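Local coordinates for protein N-terminal cyanobactin protease (Planktothrix agardhii NIES-596, PDB 4H6W) that probably acts as a subtilisin-like serine endopeptidase that trims precursor peptides at the N-terminal side of the cyanobactin core during prenylagaramide maturation, at residues 18-23 with 240-245; 109-114 with 137-142; 185-190 with 204-209. All coordinates share one frame; numbering follows the deposited sequence.

Contact 1: residues 18-23 with 240-245; sequences RGDPKI and LQIKRG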
loop_
_atom_site.group_PDB
_atom_site.type_symbol
_atom_site.label_atom_id
_atom_site.label_comp_id
_atom_site.label_asym_id
_atom_site.label_seq_id
_atom_site.Cartn_x
_atom_site.Cartn_y
_atom_site.Cartn_z
ATOM N N ARG A 18 2.249 16.264 -5.287
ATOM C CA ARG A 18 2.223 14.977 -6.002
ATOM C C ARG A 18 3.412 14.133 -5.564
ATOM O O ARG A 18 3.866 13.231 -6.281
ATOM C CB ARG A 18 2.243 15.173 -7.515
ATOM C CG ARG A 18 0.956 15.738 -8.066
ATOM C CD ARG A 18 1.064 15.986 -9.556
ATOM N NE ARG A 18 0.065 16.945 -10.028
ATOM C CZ ARG A 18 0.130 18.263 -9.835
ATOM N NH1 ARG A 18 1.150 18.802 -9.167
ATOM N NH2 ARG A 18 -0.833 19.050 -10.304
ATOM N N GLY A 19 3.906 14.436 -4.369
ATOM C CA GLY A 19 5.037 13.730 -3.818
ATOM C C GLY A 19 6.236 14.632 -3.642
ATOM O O GLY A 19 6.380 15.634 -4.336
ATOM N N ASP A 20 7.093 14.247 -2.706
ATOM C CA ASP A 20 8.322 14.938 -2.389
ATOM C C ASP A 20 9.428 13.894 -2.402
ATOM O O ASP A 20 9.327 12.888 -1.710
ATOM C CB ASP A 20 8.206 15.569 -0.996
ATOM C CG ASP A 20 9.385 16.448 -0.639
ATOM O OD1 ASP A 20 9.145 17.551 -0.115
ATOM O OD2 ASP A 20 10.551 16.049 -0.848
ATOM N N PRO A 21 10.490 14.132 -3.191
ATOM C CA PRO A 21 11.659 13.247 -3.312
ATOM C C PRO A 21 12.245 12.837 -1.963
ATOM O O PRO A 21 12.922 11.821 -1.878
ATOM C CB PRO A 21 12.685 14.115 -4.046
ATOM C CG PRO A 21 11.879 15.106 -4.802
ATOM C CD PRO A 21 10.613 15.341 -4.027
ATOM N N LYS A 22 12.016 13.635 -0.924
ATOM C CA LYS A 22 12.523 13.312 0.413
ATOM C C LYS A 22 11.753 12.161 1.055
ATOM O O LYS A 22 12.103 11.709 2.141
ATOM C CB LYS A 22 12.486 14.535 1.336
ATOM C CG LYS A 22 13.241 15.752 0.820
ATOM C CD LYS A 22 13.415 16.763 1.940
ATOM C CE LYS A 22 13.325 18.192 1.439
ATOM N NZ LYS A 22 12.750 19.057 2.510
ATOM N N ILE A 23 10.701 11.702 0.382
ATOM C CA ILE A 23 9.865 10.638 0.891
ATOM C C ILE A 23 10.032 9.399 0.037
ATOM O O ILE A 23 9.799 9.427 -1.176
ATOM C CB ILE A 23 8.382 11.064 0.982
ATOM C CG1 ILE A 23 8.205 12.143 2.054
ATOM C CG2 ILE A 23 7.474 9.872 1.256
ATOM C CD1 ILE A 23 8.819 11.802 3.401
ATOM N N LEU A 240 2.999 16.287 2.362
ATOM C CA LEU A 240 2.185 17.407 2.810
ATOM C C LEU A 240 2.676 17.967 4.161
ATOM O O LEU A 240 2.688 19.189 4.375
ATOM C CB LEU A 240 0.723 16.978 2.873
ATOM C CG LEU A 240 -0.298 18.013 3.346
ATOM C CD1 LEU A 240 -0.399 19.160 2.349
ATOM C CD2 LEU A 240 -1.661 17.363 3.555
ATOM N N GLN A 241 3.110 17.078 5.049
ATOM C CA GLN A 241 3.739 17.492 6.307
ATOM C C GLN A 241 5.019 18.297 6.063
ATOM O O GLN A 241 5.249 19.316 6.731
ATOM C CB GLN A 241 4.043 16.287 7.202
ATOM C CG GLN A 241 2.820 15.512 7.673
ATOM C CD GLN A 241 3.177 14.436 8.695
ATOM O OE1 GLN A 241 3.938 13.515 8.400
ATOM N NE2 GLN A 241 2.640 14.558 9.906
ATOM N N ILE A 242 5.856 17.838 5.125
ATOM C CA ILE A 242 7.075 18.578 4.764
ATOM C C ILE A 242 6.674 19.961 4.249
ATOM O O ILE A 242 7.193 20.978 4.706
ATOM C CB ILE A 242 7.926 17.893 3.668
ATOM C CG1 ILE A 242 8.063 16.376 3.897
ATOM C CG2 ILE A 242 9.271 18.594 3.532
ATOM C CD1 ILE A 242 9.389 15.884 4.432
ATOM N N LYS A 243 5.724 19.988 3.317
ATOM C CA LYS A 243 5.233 21.241 2.743
ATOM C C LYS A 243 4.842 22.250 3.828
ATOM O O LYS A 243 5.046 23.463 3.674
ATOM C CB LYS A 243 4.050 20.973 1.819
ATOM C CG LYS A 243 3.654 22.139 0.935
ATOM C CD LYS A 243 2.308 21.845 0.287
ATOM C CE LYS A 243 1.877 22.952 -0.659
ATOM N NZ LYS A 243 2.775 22.979 -1.833
ATOM N N ARG A 244 4.293 21.742 4.927
ATOM C CA ARG A 244 3.828 22.606 5.999
ATOM C C ARG A 244 4.861 22.853 7.092
ATOM O O ARG A 244 4.536 23.440 8.119
ATOM C CB ARG A 244 2.543 22.056 6.595
ATOM C CG ARG A 244 1.335 22.255 5.705
ATOM C CD ARG A 244 0.238 21.316 6.156
ATOM N NE ARG A 244 0.143 21.247 7.617
ATOM C CZ ARG A 244 -0.658 22.011 8.360
ATOM N NH1 ARG A 244 -1.446 22.913 7.780
ATOM N NH2 ARG A 244 -0.670 21.872 9.686
ATOM N N GLY A 245 6.098 22.416 6.873
ATOM C CA GLY A 245 7.160 22.600 7.850
ATOM C C GLY A 245 7.010 21.706 9.069
ATOM O O GLY A 245 7.609 21.964 10.113
#
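D20, whose carboxylate lies against I242, holds its own loop in shape: OD2 accepts the backbone N of K22 at 2.8 Å, a nearly straight bond with an N-H...O angle of 166°. Because the donor belongs to the residue two places on, this is an Asx turn; it meets OD2 on the anti side, 20° out of the carboxylate plane. The same residue opens a type I beta turn, since its backbone O receives the N of I23 at 2.8 Å. P21 suits the second place of that turn because its ring already fixes the required phi. With OD2 engaged, OD1 is turned to the helix, where it meets CG2 of I242 at 3.8 Å; the two side chains cross at about a right angle. In the subtilase fold this joins the loop leading into inner strand 24-28 to the last turn of the long helix 223-243. I242 carries the helix side of the contact. Its CG2, anti to the backbone N, faces the polar loop, and NZ of K22 comes within 3.7 Å of that methyl after its chain bends at the two outer torsions. The other branch of I242 faces inward, its CD1 meeting CD1 of I23 at 4.2 Å. I23 is buried, also touching A235 and L238 of the same helix, so a branched apolar residue fits there. Just beyond I242 the helix ends in a Schellman motif, formed by the 2.8 Å bond of G245 N to I242 O together with the E246 N to Q241 O bond; G245 takes the positive phi that glycine adopts most readily.

Contact 2: residues 109-114 with 137-142; sequences RAIEQA and TWLEKA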
loop_
_atom_site.group_PDB
_atom_site.type_symbol
_atom_site.label_atom_id
_atom_site.label_comp_id
_atom_site.label_asym_id
_atom_site.label_seq_id
_atom_site.Cartn_x
_atom_site.Cartn_y
_atom_site.Cartn_z
ATOM N N ARG A 109 14.023 -10.102 5.234
ATOM C CA ARG A 109 15.289 -9.573 4.731
ATOM C C ARG A 109 15.039 -8.343 3.870
ATOM O O ARG A 109 15.761 -7.352 3.969
ATOM C CB ARG A 109 16.059 -10.615 3.918
ATOM C CG ARG A 109 16.738 -11.708 4.729
ATOM C CD ARG A 109 18.009 -12.149 4.025
ATOM N NE ARG A 109 18.472 -13.458 4.474
ATOM C CZ ARG A 109 18.101 -14.619 3.931
ATOM N NH1 ARG A 109 17.247 -14.650 2.911
ATOM N NH2 ARG A 109 18.589 -15.757 4.415
ATOM N N ALA A 110 14.005 -8.405 3.032
ATOM C CA ALA A 110 13.676 -7.295 2.164
ATOM C C ALA A 110 13.259 -6.083 3.006
ATOM O O ALA A 110 13.730 -4.962 2.766
ATOM C CB ALA A 110 12.603 -7.691 1.169
ATOM N N ILE A 111 12.412 -6.308 4.010
ATOM C CA ILE A 111 12.000 -5.211 4.893
ATOM C C ILE A 111 13.239 -4.582 5.531
ATOM O O ILE A 111 13.415 -3.365 5.479
ATOM C CB ILE A 111 10.990 -5.657 5.976
ATOM C CG1 ILE A 111 9.709 -6.157 5.332
ATOM C CG2 ILE A 111 10.651 -4.505 6.911
ATOM C CD1 ILE A 111 8.860 -6.995 6.252
ATOM N N GLU A 112 14.109 -5.424 6.088
ATOM C CA GLU A 112 15.347 -4.954 6.704
ATOM C C GLU A 112 16.145 -4.078 5.735
ATOM O O GLU A 112 16.666 -3.026 6.111
ATOM C CB GLU A 112 16.194 -6.119 7.213
ATOM C CG GLU A 112 17.470 -5.679 7.939
ATOM C CD GLU A 112 18.332 -6.851 8.399
ATOM O OE1 GLU A 112 18.825 -7.611 7.533
ATOM O OE2 GLU A 112 18.520 -7.008 9.628
ATOM N N GLN A 113 16.215 -4.510 4.487
ATOM C CA GLN A 113 16.966 -3.773 3.484
ATOM C C GLN A 113 16.276 -2.451 3.131
ATOM O O GLN A 113 16.945 -1.407 3.012
ATOM C CB GLN A 113 17.197 -4.624 2.243
ATOM C CG GLN A 113 18.304 -4.078 1.367
ATOM C CD GLN A 113 18.572 -4.939 0.149
ATOM O OE1 GLN A 113 17.753 -5.794 -0.214
ATOM N NE2 GLN A 113 19.731 -4.719 -0.496
ATOM N N ALA A 114 14.947 -2.497 2.996
ATOM C CA ALA A 114 14.151 -1.295 2.738
ATOM C C ALA A 114 14.386 -0.257 3.827
ATOM O O ALA A 114 14.580 0.924 3.535
ATOM C CB ALA A 114 12.674 -1.635 2.632
ATOM N N THR A 137 9.651 -15.618 13.629
ATOM C CA THR A 137 10.151 -14.567 14.514
ATOM C C THR A 137 11.015 -13.512 13.808
ATOM O O THR A 137 11.088 -12.369 14.273
ATOM C CB THR A 137 10.833 -15.102 15.812
ATOM O OG1 THR A 137 12.253 -15.206 15.639
ATOM C CG2 THR A 137 10.259 -16.431 16.232
ATOM N N TRP A 138 11.656 -13.883 12.696
ATOM C CA TRP A 138 12.444 -12.916 11.925
ATOM C C TRP A 138 11.550 -11.881 11.242
ATOM O O TRP A 138 11.919 -10.710 11.114
ATOM C CB TRP A 138 13.399 -13.589 10.928
ATOM C CG TRP A 138 14.640 -14.119 11.596
ATOM C CD1 TRP A 138 15.025 -15.434 11.702
ATOM C CD2 TRP A 138 15.641 -13.354 12.288
ATOM N NE1 TRP A 138 16.207 -15.525 12.403
ATOM C CE2 TRP A 138 16.607 -14.268 12.774
ATOM C CE3 TRP A 138 15.818 -11.984 12.538
ATOM C CZ2 TRP A 138 17.733 -13.857 13.495
ATOM C CZ3 TRP A 138 16.938 -11.576 13.254
ATOM C CH2 TRP A 138 17.881 -12.511 13.725
ATOM N N LEU A 139 10.362 -12.310 10.836
ATOM C CA LEU A 139 9.371 -11.379 10.327
ATOM C C LEU A 139 8.925 -10.429 11.430
ATOM O O LEU A 139 8.874 -9.216 11.210
ATOM C CB LEU A 139 8.176 -12.113 9.717
ATOM C CG LEU A 139 7.170 -11.225 8.970
ATOM C CD1 LEU A 139 7.857 -10.370 7.904
ATOM C CD2 LEU A 139 6.052 -12.073 8.359
ATOM N N GLU A 140 8.618 -10.976 12.608
ATOM C CA GLU A 140 8.205 -10.162 13.759
ATOM C C GLU A 140 9.233 -9.078 14.104
ATOM O O GLU A 140 8.856 -7.944 14.382
ATOM C CB GLU A 140 7.936 -11.035 14.978
ATOM C CG GLU A 140 6.789 -12.018 14.808
ATOM C CD GLU A 140 6.551 -12.849 16.063
ATOM O OE1 GLU A 140 7.542 -13.286 16.701
ATOM O OE2 GLU A 140 5.373 -13.067 16.417
ATOM N N LYS A 141 10.517 -9.449 14.063
ATOM C CA LYS A 141 11.649 -8.545 14.264
ATOM C C LYS A 141 11.779 -7.479 13.179
ATOM O O LYS A 141 12.201 -6.357 13.456
ATOM C CB LYS A 141 12.964 -9.336 14.340
ATOM C CG LYS A 141 13.099 -10.235 15.563
ATOM C CD LYS A 141 14.555 -10.428 15.947
ATOM C CE LYS A 141 14.727 -11.595 16.909
ATOM N NZ LYS A 141 14.467 -11.236 18.333
ATOM N N ALA A 142 11.455 -7.840 11.942
ATOM C CA ALA A 142 11.436 -6.876 10.833
ATOM C C ALA A 142 10.408 -5.761 11.089
ATOM O O ALA A 142 10.699 -4.581 10.892
ATOM C CB ALA A 142 11.150 -7.586 9.512
#
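I111 and A142 face each other from two helices that run in roughly the same direction, their CA atoms 6.2 Å apart and both backbones fully helical. These are the helices of successive beta-alpha-beta crossovers in the subtilase fold: helix 104-116 leads from strand 88-91 to strand 121-124, and helix 137-148 leads from strand 121-124 to strand 152-156, so they lie side by side against the parallel sheet. I111 does most of the work. Its CB and CD1 both rest on CB of A142, the latter at 4.0 Å, while the CG2 branch points to the carbonyl O of A142. The small alanine suits this place because it allows the isoleucine to come close to the neighbouring backbone. L139, one turn earlier on the second helix, reaches the end of the same side chain. With CG anti to its backbone N (chi1 -171°), the leucine sends CD1 toward I111 although its CB does not point there, and the two chains cross at about a right angle. Beneath the contact I111 also touches L28 of strand 24-28, and its side chain lies about 12 Å from that of D29, the predicted charge-relay aspartate. Replacing I111 by an alanine would keep the CB contact with A142, but would probably open a gap where CG2 and CD1 had been and leave L139 CD1 without its partner in this segment. All three touching residues are buried and apolar, as expected where helix meets helix over a sheet. The closest approach across the two segments is I111 CD1 to L139 CD1, 3.9 Å.

Contact 3: residues 185-190 with 204-209; sequences KPVDFS and PGKDIL
The ring of F189 has CG2 of V187 over one face, 3.3 Å above the plane and displaced toward the rim, while the carbonyl O of G205 sits at its edge, near the ring plane and 3.9 Å from CZ. An aromatic edge carries a slight positive charge, so the carbonyl is a suitable neighbour there, though the distance makes this a modest electrostatic contact. The ring reaches this position because CG of F189 lies between the backbone N and the carbonyl carbon (chi1 58°), which turns it back over V187 from two residues earlier. The ring also touches N159 and A179, and its side chain lies about 8 Å from that of S224, the predicted nucleophile of the subtilisin-type triad. The contact joins the loop after strand 175-180 to the turn that follows edge strand 200-204 of the parallel sheet and leads into the hairpin 208-211/217-220. At the start of this hairpin D207 and I208 together face L220 in a G1 beta bulge, and D207 accepts the positive phi that the bulge demands. Backbone bonds to M180 and G222 hold G205 in place, which probably helps to position the carbonyl that meets the ring; having no side chain, it presents bare backbone to F189. Further out, K206 extends past V187. With CG anti to the backbone N (chi1 -166°), the chain bends at the next torsion, so that CD comes within 4.2 Å of CG1 of V187. A lysine fits this exposed edge, since its methylenes can lie on the buried valine while its chain carries a charged end.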
loop_
_atom_site.group_PDB
_atom_site.type_symbol
_atom_site.label_atom_id
_atom_site.label_comp_id
_atom_site.label_asym_id
_atom_site.label_seq_id
_atom_site.Cartn_x
_atom_site.Cartn_y
_atom_site.Cartn_z
ATOM N N LYS A 185 -18.492 -0.433 -1.568
ATOM C CA LYS A 185 -18.871 -1.630 -0.831
ATOM C C LYS A 185 -17.792 -2.702 -0.907
ATOM O O LYS A 185 -17.082 -2.800 -1.917
ATOM C CB LYS A 185 -20.269 -2.142 -1.220
ATOM C CG LYS A 185 -20.559 -2.304 -2.701
ATOM C CD LYS A 185 -21.413 -3.547 -2.952
ATOM C CE LYS A 185 -20.595 -4.837 -2.796
ATOM N NZ LYS A 185 -21.404 -6.091 -2.751
ATOM N N PRO A 186 -17.635 -3.487 0.180
ATOM C CA PRO A 186 -16.568 -4.487 0.206
ATOM C C PRO A 186 -16.822 -5.592 -0.806
ATOM O O PRO A 186 -17.970 -5.961 -1.063
ATOM C CB PRO A 186 -16.625 -5.038 1.635
ATOM C CG PRO A 186 -18.022 -4.774 2.098
ATOM C CD PRO A 186 -18.452 -3.511 1.410
ATOM N N VAL A 187 -15.745 -6.097 -1.388
ATOM C CA VAL A 187 -15.840 -7.140 -2.390
ATOM C C VAL A 187 -15.793 -8.500 -1.697
ATOM O O VAL A 187 -15.336 -8.600 -0.558
ATOM C CB VAL A 187 -14.730 -6.985 -3.434
ATOM C CG1 VAL A 187 -14.924 -5.689 -4.202
ATOM C CG2 VAL A 187 -13.378 -6.989 -2.751
ATOM N N ASP A 188 -16.284 -9.538 -2.370
ATOM C CA ASP A 188 -16.328 -10.876 -1.781
ATOM C C ASP A 188 -14.954 -11.416 -1.399
ATOM O O ASP A 188 -14.799 -12.000 -0.329
ATOM C CB ASP A 188 -16.998 -11.865 -2.740
ATOM C CG ASP A 188 -18.512 -11.865 -2.630
ATOM O OD1 ASP A 188 -19.069 -11.113 -1.790
ATOM O OD2 ASP A 188 -19.144 -12.636 -3.387
ATOM N N PHE A 189 -13.967 -11.222 -2.276
ATOM C CA PHE A 189 -12.670 -11.868 -2.122
ATOM C C PHE A 189 -11.814 -11.340 -0.967
ATOM O O PHE A 189 -10.951 -12.052 -0.475
ATOM C CB PHE A 189 -11.878 -11.848 -3.438
ATOM C CG PHE A 189 -11.637 -10.471 -4.001
ATOM C CD1 PHE A 189 -10.605 -9.669 -3.511
ATOM C CD2 PHE A 189 -12.417 -9.989 -5.053
ATOM C CE1 PHE A 189 -10.378 -8.402 -4.035
ATOM C CE2 PHE A 189 -12.191 -8.724 -5.585
ATOM C CZ PHE A 189 -11.171 -7.926 -5.073
ATOM N N SER A 190 -12.077 -10.113 -0.528
ATOM C CA SER A 190 -11.231 -9.408 0.443
ATOM C C SER A 190 -11.282 -10.046 1.835
ATOM O O SER A 190 -12.357 -10.162 2.416
ATOM C CB SER A 190 -11.670 -7.940 0.508
ATOM O OG SER A 190 -10.615 -7.097 0.933
ATOM N N PRO A 204 -9.886 1.338 -2.953
ATOM C CA PRO A 204 -10.332 0.795 -4.247
ATOM C C PRO A 204 -9.471 -0.375 -4.696
ATOM O O PRO A 204 -8.238 -0.279 -4.701
ATOM C CB PRO A 204 -10.164 1.986 -5.195
ATOM C CG PRO A 204 -10.390 3.174 -4.312
ATOM C CD PRO A 204 -9.728 2.809 -3.005
ATOM N N GLY A 205 -10.113 -1.473 -5.067
ATOM C CA GLY A 205 -9.384 -2.675 -5.453
ATOM C C GLY A 205 -10.046 -3.479 -6.556
ATOM O O GLY A 205 -9.731 -4.660 -6.762
ATOM N N LYS A 206 -10.951 -2.827 -7.274
ATOM C CA LYS A 206 -11.642 -3.434 -8.395
ATOM C C LYS A 206 -11.221 -2.712 -9.680
ATOM O O LYS A 206 -11.350 -1.487 -9.781
ATOM C CB LYS A 206 -13.148 -3.307 -8.175
ATOM C CG LYS A 206 -14.016 -4.167 -9.066
ATOM C CD LYS A 206 -14.335 -5.497 -8.404
ATOM C CE LYS A 206 -15.589 -6.105 -9.014
ATOM N NZ LYS A 206 -15.829 -7.458 -8.439
ATOM N N ASP A 207 -10.698 -3.464 -10.648
ATOM C CA ASP A 207 -10.358 -2.910 -11.974
ATOM C C ASP A 207 -9.444 -1.689 -11.930
ATOM O O ASP A 207 -9.710 -0.675 -12.584
ATOM C CB ASP A 207 -11.630 -2.574 -12.758
ATOM C CG ASP A 207 -12.579 -3.748 -12.844
ATOM O OD1 ASP A 207 -12.159 -4.833 -13.315
ATOM O OD2 ASP A 207 -13.740 -3.583 -12.423
ATOM N N ILE A 208 -8.377 -1.790 -11.150
ATOM C CA ILE A 208 -7.402 -0.720 -11.052
ATOM C C ILE A 208 -6.466 -0.797 -12.258
ATOM O O ILE A 208 -5.908 -1.864 -12.563
ATOM C CB ILE A 208 -6.600 -0.785 -9.722
ATOM C CG1 ILE A 208 -7.533 -1.014 -8.500
ATOM C CG2 ILE A 208 -5.724 0.445 -9.552
ATOM C CD1 ILE A 208 -8.701 -0.051 -8.343
ATOM N N LEU A 209 -6.333 0.333 -12.953
ATOM C CA LEU A 209 -5.395 0.461 -14.061
ATOM C C LEU A 209 -3.954 0.460 -13.556
ATOM O O LEU A 209 -3.626 1.114 -12.557
ATOM C CB LEU A 209 -5.672 1.741 -14.853
ATOM C CG LEU A 209 -5.000 1.985 -16.222
ATOM C CD1 LEU A 209 -5.521 1.035 -17.302
ATOM C CD2 LEU A 209 -5.174 3.442 -16.663
#

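The three contacts lie in separate parts of the subtilase domain, the N-terminal part of a longer protein. Contact 2 is the fully buried one: its touching residues are all apolar, and it pairs two helices of adjacent crossovers. Contacts 1 and 3 are only partly buried and each ties a loop to another element, helix 223-243 in contact 1 and the turn after an edge strand in contact 3. Both set a lysine beside a branched apolar side chain, but contact 1 adds a carboxylate and contact 3 a ring edge facing a carbonyl. Contact 3 lies on the other side of the chain's centre from contacts 1 and 2, close to the predicted serine.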